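Local coordinates for N5-carboxyaminoimidazole ribonucleotide synthetase (Bacillus anthracis, PDB 3QFF), which catalyses the ATP-dependent carboxylation of 5-aminoimidazole ribonucleotide with bicarbonate, probably by way of a carboxyphosphate intermediate, in purine biosynthesis, at residues A[197-202]-A[239-244]; A[262-265]-A[269-272]. All blocks are in the same frame, centred on the assembly; numbering follows the deposited sequence.

Interaction 1 (A[197-202]-A[239-244])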
ATOM      1  N   VAL A 197     -16.027 -20.707   0.457  1.00 25.60           N
ATOM      2  CA  VAL A 197     -14.840 -20.164   1.108  1.00 24.41           C
ATOM      3  C   VAL A 197     -13.627 -20.222   0.181  1.00 24.11           C
ATOM      4  O   VAL A 197     -13.582 -21.034  -0.748  1.00 23.30           O
ATOM      5  CB  VAL A 197     -14.532 -20.840   2.502  1.00 24.38           C
ATOM      6  CG1 VAL A 197     -15.744 -20.733   3.449  1.00 24.16           C
ATOM      7  CG2 VAL A 197     -14.058 -22.303   2.354  1.00 24.24           C
ATOM      8  N   SER A 198     -12.658 -19.339   0.417  1.00 23.22           N
ATOM      9  CA  SER A 198     -11.410 -19.420  -0.323  1.00 22.62           C
ATOM     10  C   SER A 198     -10.205 -19.127   0.559  1.00 22.26           C
ATOM     11  O   SER A 198     -10.318 -18.438   1.569  1.00 22.51           O
ATOM     12  CB  SER A 198     -11.423 -18.509  -1.551  1.00 22.52           C
ATOM     13  OG  SER A 198     -11.322 -17.151  -1.170  1.00 23.34           O
ATOM     14  N   VAL A 199      -9.058 -19.670   0.162  1.00 22.03           N
ATOM     15  CA  VAL A 199      -7.788 -19.491   0.858  1.00 21.73           C
ATOM     16  C   VAL A 199      -6.740 -19.137  -0.204  1.00 22.45           C
ATOM     17  O   VAL A 199      -6.663 -19.793  -1.261  1.00 21.50           O
ATOM     18  CB  VAL A 199      -7.342 -20.795   1.588  1.00 22.80           C
ATOM     19  CG1 VAL A 199      -5.901 -20.681   2.102  1.00 21.10           C
ATOM     20  CG2 VAL A 199      -8.279 -21.130   2.749  1.00 22.81           C
ATOM     21  N   ILE A 200      -5.971 -18.080   0.066  1.00 22.50           N
ATOM     22  CA  ILE A 200      -4.863 -17.684  -0.792  1.00 22.69           C
ATOM     23  C   ILE A 200      -3.610 -18.284  -0.165  1.00 22.26           C
ATOM     24  O   ILE A 200      -3.340 -18.056   1.021  1.00 22.42           O
ATOM     25  CB  ILE A 200      -4.679 -16.138  -0.879  1.00 22.85           C
ATOM     26  CG1 ILE A 200      -5.980 -15.400  -1.256  1.00 24.51           C
ATOM     27  CG2 ILE A 200      -3.522 -15.771  -1.845  1.00 23.92           C
ATOM     28  CD1 ILE A 200      -6.452 -15.613  -2.675  1.00 26.13           C
ATOM     29  N   VAL A 201      -2.878 -19.072  -0.946  1.00 21.57           N
ATOM     30  CA  VAL A 201      -1.589 -19.594  -0.489  1.00 21.84           C
ATOM     31  C   VAL A 201      -0.443 -19.051  -1.356  1.00 21.37           C
ATOM     32  O   VAL A 201      -0.591 -18.857  -2.579  1.00 21.62           O
ATOM     33  CB  VAL A 201      -1.594 -21.167  -0.364  1.00 21.67           C
ATOM     34  CG1 VAL A 201      -2.147 -21.820  -1.621  1.00 23.04           C
ATOM     35  CG2 VAL A 201      -0.206 -21.699  -0.017  1.00 22.63           C
ATOM     36  N   ILE A 202       0.685 -18.778  -0.710  1.00 21.16           N
ATOM     37  CA  ILE A 202       1.849 -18.219  -1.381  1.00 21.10           C
ATOM     38  C   ILE A 202       3.016 -19.157  -1.195  1.00 21.08           C
ATOM     39  O   ILE A 202       3.268 -19.596  -0.072  1.00 21.06           O
ATOM     40  CB  ILE A 202       2.280 -16.869  -0.746  1.00 21.16           C
ATOM     41  CG1 ILE A 202       1.089 -15.924  -0.546  1.00 21.89           C
ATOM     42  CG2 ILE A 202       3.455 -16.222  -1.562  1.00 20.17           C
ATOM     43  CD1 ILE A 202       0.374 -15.490  -1.839  1.00 21.87           C
ATOM     44  N   GLN A 239      -9.329 -24.819   9.824  1.00 31.78           N
ATOM     45  CA  GLN A 239      -8.085 -25.583   9.853  1.00 31.70           C
ATOM     46  C   GLN A 239      -7.994 -26.561   8.683  1.00 30.18           C
ATOM     47  O   GLN A 239      -6.927 -26.759   8.134  1.00 29.68           O
ATOM     48  CB  GLN A 239      -7.938 -26.332  11.176  1.00 32.18           C
ATOM     49  CG  GLN A 239      -7.586 -25.439  12.354  1.00 35.35           C
ATOM     50  CD  GLN A 239      -7.589 -26.187  13.690  1.00 39.64           C
ATOM     51  OE1 GLN A 239      -7.851 -27.395  13.752  1.00 41.60           O
ATOM     52  NE2 GLN A 239      -7.306 -25.462  14.766  1.00 41.24           N
ATOM     53  N   LYS A 240      -9.127 -27.156   8.322  1.00 29.47           N
ATOM     54  CA  LYS A 240      -9.245 -28.054   7.179  1.00 28.28           C
ATOM     55  C   LYS A 240      -9.001 -27.345   5.835  1.00 27.63           C
ATOM     56  O   LYS A 240      -8.229 -27.832   5.002  1.00 26.86           O
ATOM     57  CB  LYS A 240     -10.635 -28.678   7.188  1.00 28.51           C
ATOM     58  CG  LYS A 240     -10.803 -29.920   6.356  1.00 29.38           C
ATOM     59  CD  LYS A 240     -12.257 -30.389   6.456  1.00 32.09           C
ATOM     60  CE  LYS A 240     -12.350 -31.902   6.535  1.00 32.91           C
ATOM     61  NZ  LYS A 240     -13.767 -32.334   6.509  1.00 33.72           N
ATOM     62  N   ALA A 241      -9.663 -26.202   5.627  1.00 26.51           N
ATOM     63  CA  ALA A 241      -9.475 -25.435   4.406  1.00 25.97           C
ATOM     64  C   ALA A 241      -8.009 -25.037   4.248  1.00 25.91           C
ATOM     65  O   ALA A 241      -7.451 -25.154   3.152  1.00 25.57           O
ATOM     66  CB  ALA A 241     -10.394 -24.191   4.390  1.00 25.87           C
ATOM     67  N   ILE A 242      -7.391 -24.596   5.345  1.00 25.86           N
ATOM     68  CA  ILE A 242      -5.980 -24.194   5.333  1.00 26.33           C
ATOM     69  C   ILE A 242      -5.055 -25.376   5.052  1.00 26.38           C
ATOM     70  O   ILE A 242      -4.126 -25.264   4.242  1.00 26.12           O
ATOM     71  CB  ILE A 242      -5.576 -23.463   6.633  1.00 26.67           C
ATOM     72  CG1 ILE A 242      -6.190 -22.064   6.644  1.00 26.60           C
ATOM     73  CG2 ILE A 242      -4.065 -23.323   6.739  1.00 26.33           C
ATOM     74  CD1 ILE A 242      -6.431 -21.548   8.013  1.00 29.33           C
ATOM     75  N   ALA A 243      -5.320 -26.507   5.707  1.00 25.99           N
ATOM     76  CA  ALA A 243      -4.537 -27.722   5.459  1.00 26.22           C
ATOM     77  C   ALA A 243      -4.629 -28.150   3.989  1.00 25.64           C
ATOM     78  O   ALA A 243      -3.622 -28.490   3.373  1.00 25.40           O
ATOM     79  CB  ALA A 243      -4.990 -28.865   6.388  1.00 25.60           C
ATOM     80  N   TYR A 244      -5.838 -28.107   3.431  1.00 25.75           N
ATOM     81  CA  TYR A 244      -6.066 -28.512   2.031  1.00 25.57           C
ATOM     82  C   TYR A 244      -5.252 -27.646   1.076  1.00 25.85           C
ATOM     83  O   TYR A 244      -4.602 -28.159   0.142  1.00 25.86           O
ATOM     84  CB  TYR A 244      -7.558 -28.421   1.686  1.00 25.57           C
ATOM     85  CG  TYR A 244      -8.425 -29.557   2.206  1.00 24.25           C
ATOM     86  CD1 TYR A 244      -9.722 -29.743   1.704  1.00 24.80           C
ATOM     87  CD2 TYR A 244      -7.961 -30.448   3.174  1.00 25.37           C
ATOM     88  CE1 TYR A 244     -10.530 -30.778   2.165  1.00 23.47           C
ATOM     89  CE2 TYR A 244      -8.767 -31.505   3.635  1.00 25.90           C
ATOM     90  CZ  TYR A 244     -10.051 -31.656   3.117  1.00 24.63           C
ATOM     91  OH  TYR A 244     -10.858 -32.687   3.567  1.00 25.41           O
TER

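Interaction 2 (A[262-265]-A[269-272]). With ADP (adenosine-5'-diphosphate), chain C.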
ATOM      1  N   MET A 262     -13.466 -23.117  -2.573  1.00 24.70           N
ATOM      2  CA  MET A 262     -13.963 -24.305  -1.896  1.00 25.88           C
ATOM      3  C   MET A 262     -15.429 -24.152  -1.518  1.00 25.97           C
ATOM      4  O   MET A 262     -15.901 -23.036  -1.355  1.00 26.03           O
ATOM      5  CB  MET A 262     -13.152 -24.543  -0.620  1.00 26.10           C
ATOM      6  CG  MET A 262     -11.724 -25.040  -0.869  1.00 28.18           C
ATOM      7  SD  MET A 262     -10.708 -25.013   0.629  1.00 29.83           S
ATOM      8  CE  MET A 262      -9.898 -23.440   0.453  1.00 32.36           C
ATOM      9  N   PHE A 263     -16.132 -25.283  -1.414  1.00 26.65           N
ATOM     10  CA  PHE A 263     -17.468 -25.367  -0.822  1.00 27.11           C
ATOM     11  C   PHE A 263     -17.372 -26.042   0.558  1.00 28.12           C
ATOM     12  O   PHE A 263     -16.763 -27.121   0.706  1.00 27.96           O
ATOM     13  CB  PHE A 263     -18.424 -26.200  -1.696  1.00 27.63           C
ATOM     14  CG  PHE A 263     -18.541 -25.745  -3.136  1.00 28.66           C
ATOM     15  CD1 PHE A 263     -18.287 -26.636  -4.169  1.00 29.27           C
ATOM     16  CD2 PHE A 263     -18.944 -24.451  -3.458  1.00 30.47           C
ATOM     17  CE1 PHE A 263     -18.417 -26.251  -5.505  1.00 31.49           C
ATOM     18  CE2 PHE A 263     -19.069 -24.050  -4.793  1.00 32.07           C
ATOM     19  CZ  PHE A 263     -18.803 -24.952  -5.818  1.00 30.85           C
ATOM     20  N   ALA A 264     -17.970 -25.404   1.562  1.00 28.70           N
ATOM     21  CA  ALA A 264     -18.010 -25.927   2.919  1.00 29.88           C
ATOM     22  C   ALA A 264     -19.441 -26.330   3.274  1.00 31.05           C
ATOM     23  O   ALA A 264     -20.369 -25.531   3.123  1.00 30.76           O
ATOM     24  CB  ALA A 264     -17.488 -24.881   3.896  1.00 30.48           C
ATOM     25  N   THR A 265     -19.628 -27.566   3.730  1.00 32.38           N
ATOM     26  CA  THR A 265     -20.977 -28.034   4.075  1.00 33.79           C
ATOM     27  C   THR A 265     -21.302 -27.782   5.546  1.00 34.92           C
ATOM     28  O   THR A 265     -20.417 -27.431   6.335  1.00 35.49           O
ATOM     29  CB  THR A 265     -21.200 -29.529   3.738  1.00 33.60           C
ATOM     30  OG1 THR A 265     -20.456 -30.347   4.654  1.00 33.07           O
ATOM     31  CG2 THR A 265     -20.807 -29.823   2.284  1.00 33.48           C
ATOM     32  N   GLU A 269     -17.865 -30.729   5.686  1.00 33.81           N
ATOM     33  CA  GLU A 269     -17.081 -31.208   4.535  1.00 33.46           C
ATOM     34  C   GLU A 269     -16.543 -30.036   3.736  1.00 32.60           C
ATOM     35  O   GLU A 269     -17.207 -28.998   3.616  1.00 31.56           O
ATOM     36  CB  GLU A 269     -17.917 -32.062   3.594  1.00 33.55           C
ATOM     37  CG  GLU A 269     -18.306 -33.422   4.133  1.00 37.06           C
ATOM     38  CD  GLU A 269     -19.407 -34.065   3.308  1.00 41.29           C
ATOM     39  OE1 GLU A 269     -19.244 -35.237   2.913  1.00 43.24           O
ATOM     40  OE2 GLU A 269     -20.433 -33.392   3.043  1.00 43.82           O
ATOM     41  N   ILE A 270     -15.343 -30.212   3.184  1.00 31.39           N
ATOM     42  CA  ILE A 270     -14.809 -29.275   2.210  1.00 30.57           C
ATOM     43  C   ILE A 270     -14.673 -29.978   0.862  1.00 29.67           C
ATOM     44  O   ILE A 270     -14.146 -31.095   0.785  1.00 29.27           O
ATOM     45  CB  ILE A 270     -13.434 -28.667   2.639  1.00 30.87           C
ATOM     46  CG1 ILE A 270     -13.544 -27.871   3.950  1.00 32.14           C
ATOM     47  CG2 ILE A 270     -12.836 -27.800   1.510  1.00 30.38           C
ATOM     48  CD1 ILE A 270     -14.066 -26.451   3.795  1.00 35.65           C
ATOM     49  N   TYR A 271     -15.169 -29.331  -0.189  1.00 28.56           N
ATOM     50  CA  TYR A 271     -14.863 -29.737  -1.559  1.00 28.31           C
ATOM     51  C   TYR A 271     -14.173 -28.601  -2.300  1.00 27.83           C
ATOM     52  O   TYR A 271     -14.598 -27.444  -2.196  1.00 27.65           O
ATOM     53  CB  TYR A 271     -16.133 -30.191  -2.289  1.00 28.74           C
ATOM     54  CG  TYR A 271     -16.776 -31.395  -1.612  1.00 31.05           C
ATOM     55  CD1 TYR A 271     -17.827 -31.233  -0.699  1.00 33.32           C
ATOM     56  CD2 TYR A 271     -16.299 -32.684  -1.846  1.00 33.90           C
ATOM     57  CE1 TYR A 271     -18.405 -32.341  -0.049  1.00 35.13           C
ATOM     58  CE2 TYR A 271     -16.865 -33.797  -1.211  1.00 36.68           C
ATOM     59  CZ  TYR A 271     -17.920 -33.618  -0.316  1.00 37.08           C
ATOM     60  OH  TYR A 271     -18.468 -34.722   0.316  1.00 38.75           O
ATOM     61  N   ILE A 272     -13.108 -28.928  -3.036  1.00 27.04           N
ATOM     62  CA  ILE A 272     -12.391 -27.931  -3.831  1.00 27.03           C
ATOM     63  C   ILE A 272     -13.149 -27.672  -5.132  1.00 26.89           C
ATOM     64  O   ILE A 272     -13.433 -28.605  -5.879  1.00 26.73           O
ATOM     65  CB  ILE A 272     -10.938 -28.361  -4.183  1.00 26.36           C
ATOM     66  CG1 ILE A 272     -10.208 -28.976  -2.972  1.00 27.24           C
ATOM     67  CG2 ILE A 272     -10.170 -27.180  -4.773  1.00 25.55           C
ATOM     68  CD1 ILE A 272      -9.960 -28.023  -1.792  1.00 26.25           C
TER
HETATM   69  PB  ADP C 400     -17.072 -19.915 -12.518  1.00 62.88           P
HETATM   70  O1B ADP C 400     -17.902 -19.244 -13.588  1.00 62.84           O
HETATM   71  O2B ADP C 400     -15.769 -20.475 -13.047  1.00 62.26           O
HETATM   72  O3B ADP C 400     -16.938 -19.090 -11.260  1.00 62.65           O
HETATM   73  PA  ADP C 400     -17.888 -22.080 -10.743  1.00 60.58           P
HETATM   74  O1A ADP C 400     -17.123 -21.325  -9.675  1.00 61.16           O
HETATM   75  O2A ADP C 400     -17.521 -23.508 -11.074  1.00 60.28           O
HETATM   76  O3A ADP C 400     -17.944 -21.227 -12.122  1.00 61.78           O
HETATM   77  O5' ADP C 400     -19.433 -22.114 -10.302  1.00 59.78           O
HETATM   78  C5' ADP C 400     -20.178 -20.900 -10.223  1.00 59.37           C
HETATM   79  C4' ADP C 400     -21.160 -20.987  -9.064  1.00 58.68           C
HETATM   80  O4' ADP C 400     -22.029 -22.103  -9.265  1.00 57.97           O
HETATM   81  C3' ADP C 400     -20.455 -21.216  -7.736  1.00 58.29           C
HETATM   82  O3' ADP C 400     -20.252 -19.983  -7.040  1.00 59.10           O
HETATM   83  C2' ADP C 400     -21.377 -22.152  -6.980  1.00 58.33           C
HETATM   84  O2' ADP C 400     -22.243 -21.398  -6.128  1.00 57.59           O
HETATM   85  C1' ADP C 400     -22.215 -22.837  -8.049  1.00 57.50           C
HETATM   86  N9  ADP C 400     -21.766 -24.246  -8.227  1.00 56.66           N
HETATM   87  C8  ADP C 400     -20.834 -24.676  -9.104  1.00 56.00           C
HETATM   88  N7  ADP C 400     -20.657 -26.018  -9.017  1.00 55.36           N
HETATM   89  C5  ADP C 400     -21.492 -26.475  -8.068  1.00 54.99           C
HETATM   90  C6  ADP C 400     -21.812 -27.798  -7.474  1.00 54.68           C
HETATM   91  N6  ADP C 400     -21.188 -28.928  -7.892  1.00 52.96           N
HETATM   92  N1  ADP C 400     -22.752 -27.833  -6.496  1.00 54.85           N
HETATM   93  C2  ADP C 400     -23.382 -26.723  -6.066  1.00 54.93           C
HETATM   94  N3  ADP C 400     -23.138 -25.496  -6.562  1.00 55.17           N
HETATM   95  C4  ADP C 400     -22.224 -25.307  -7.549  1.00 55.74           C

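Interaction 1 (A[197-202]-A[239-244])
Val199 directs one methyl at the helix to meet Ala241: its CG2 stands 4.1 Å from Ala241 CB. The same methyl is also 4.1 Å from Ala241 O and 4.4 Å from Ile242 N, so it rests against a stretch of helix backbone as well as against the alanine methyl. The torsion of Val199 explains the choice of branch. With CG1 anti to the backbone N (chi1 170°), CG2 is left anti to the carbonyl carbon, and it is this second methyl that faces Ala241. Val199 CA and Ile242 CA are 6.7 Å apart, a close approach consistent with the small Ala241 at this point.

Packing slackens on both sides of this point. Toward the start of the strand, Val197 CG2 remains 4.6 Å from Ala241 CB, while at the helix shoulder Ile242 CG1 comes only to 4.5 Å from Val199 CG2. Ile242 is partly open to solvent and marks the loose side of the contact. With no hydrogen bond across it and 136 Å² buried in all, the contact is plain apolar packing of a helix on a sheet within the ATP-grasp region.

On the sheet side, strand 195-203 runs between strands 209-220 and 256-264 in an antiparallel sheet. Val199 touches Val211 and Val214 of the first neighbour and Met262 of the second; Ser198 turns to the other face, where its hydroxyl is hydrogen-bonded to Ser282 and Asn217. Helix 235-251 also reaches strand 270-276, an edge strand of the sheet within this chain, through Lys240 and Tyr244, and thus lies over several strands of the sheet.

Interaction 2 (A[262-265]-A[269-272])
Met262 faces Ile270 and Ile272 on one side of the sheet. Its CB lies 3.6 Å from Tyr271 O, and its CG reaches Ile272 CD1 at 3.6 Å, the two side chains lying next to each other and pointing the same way. SD meets Ile270 CG2, also at 3.6 Å. There the bend of the chain (chi3 -95°) carries CE away from the two isoleucines toward strand 195-203, and the side chain also packs against Ala241 of helix 235-251.

The backbones form an antiparallel beta hairpin. Within these segments Phe263 and Tyr271 are a hydrogen-bonded pair, with Phe263 N donating to Tyr271 O at 2.8 Å and Tyr271 N to Phe263 O at 2.9 Å; Met262 with Ile272 and Ala264 with Ile270 are non-hydrogen-bonded pairs. On the face of Phe263 and Tyr271, Phe263 belongs to the ADP pocket: its ring tip CZ is 3.8 Å from adenine C5, and CE2 is 3.7 Å from the ribose C2'. The ring is also stacked with Phe193.

Toward the turn, Thr265 N donates to Glu269 O. The reverse bond uses the side chain: with OG1 lying between the backbone N and the carbonyl carbon (chi1 71°), the hydroxyl oxygen accepts Glu269 N at 2.8 Å. Glu269 also takes a bond from Tyr271 OH, which meets OE1 from above the carboxylate plane, 76° out of it.

Met262 joins the two contacts, whose centres lie about 11 Å apart. Its backbone N is 2.8 Å from Val197 O, probably one of the backbone hydrogen bonds joining strands 195-203 and 256-264. Its CE comes within 3.6 Å of Val199 CG2, the methyl that interaction 1 places against the helix. The helix reaches the outer hairpin strand directly as well: Tyr244 CE1 is 3.6 Å from Ile270 CB. Helix 235-251 therefore covers the sheet face carrying Met262 and Ile270, while Phe263 in interaction 2 meets ADP on the other face. The nucleotide is further hydrogen-bonded by Glu196 and Asn273, which lie on strands 195-203 and 270-276.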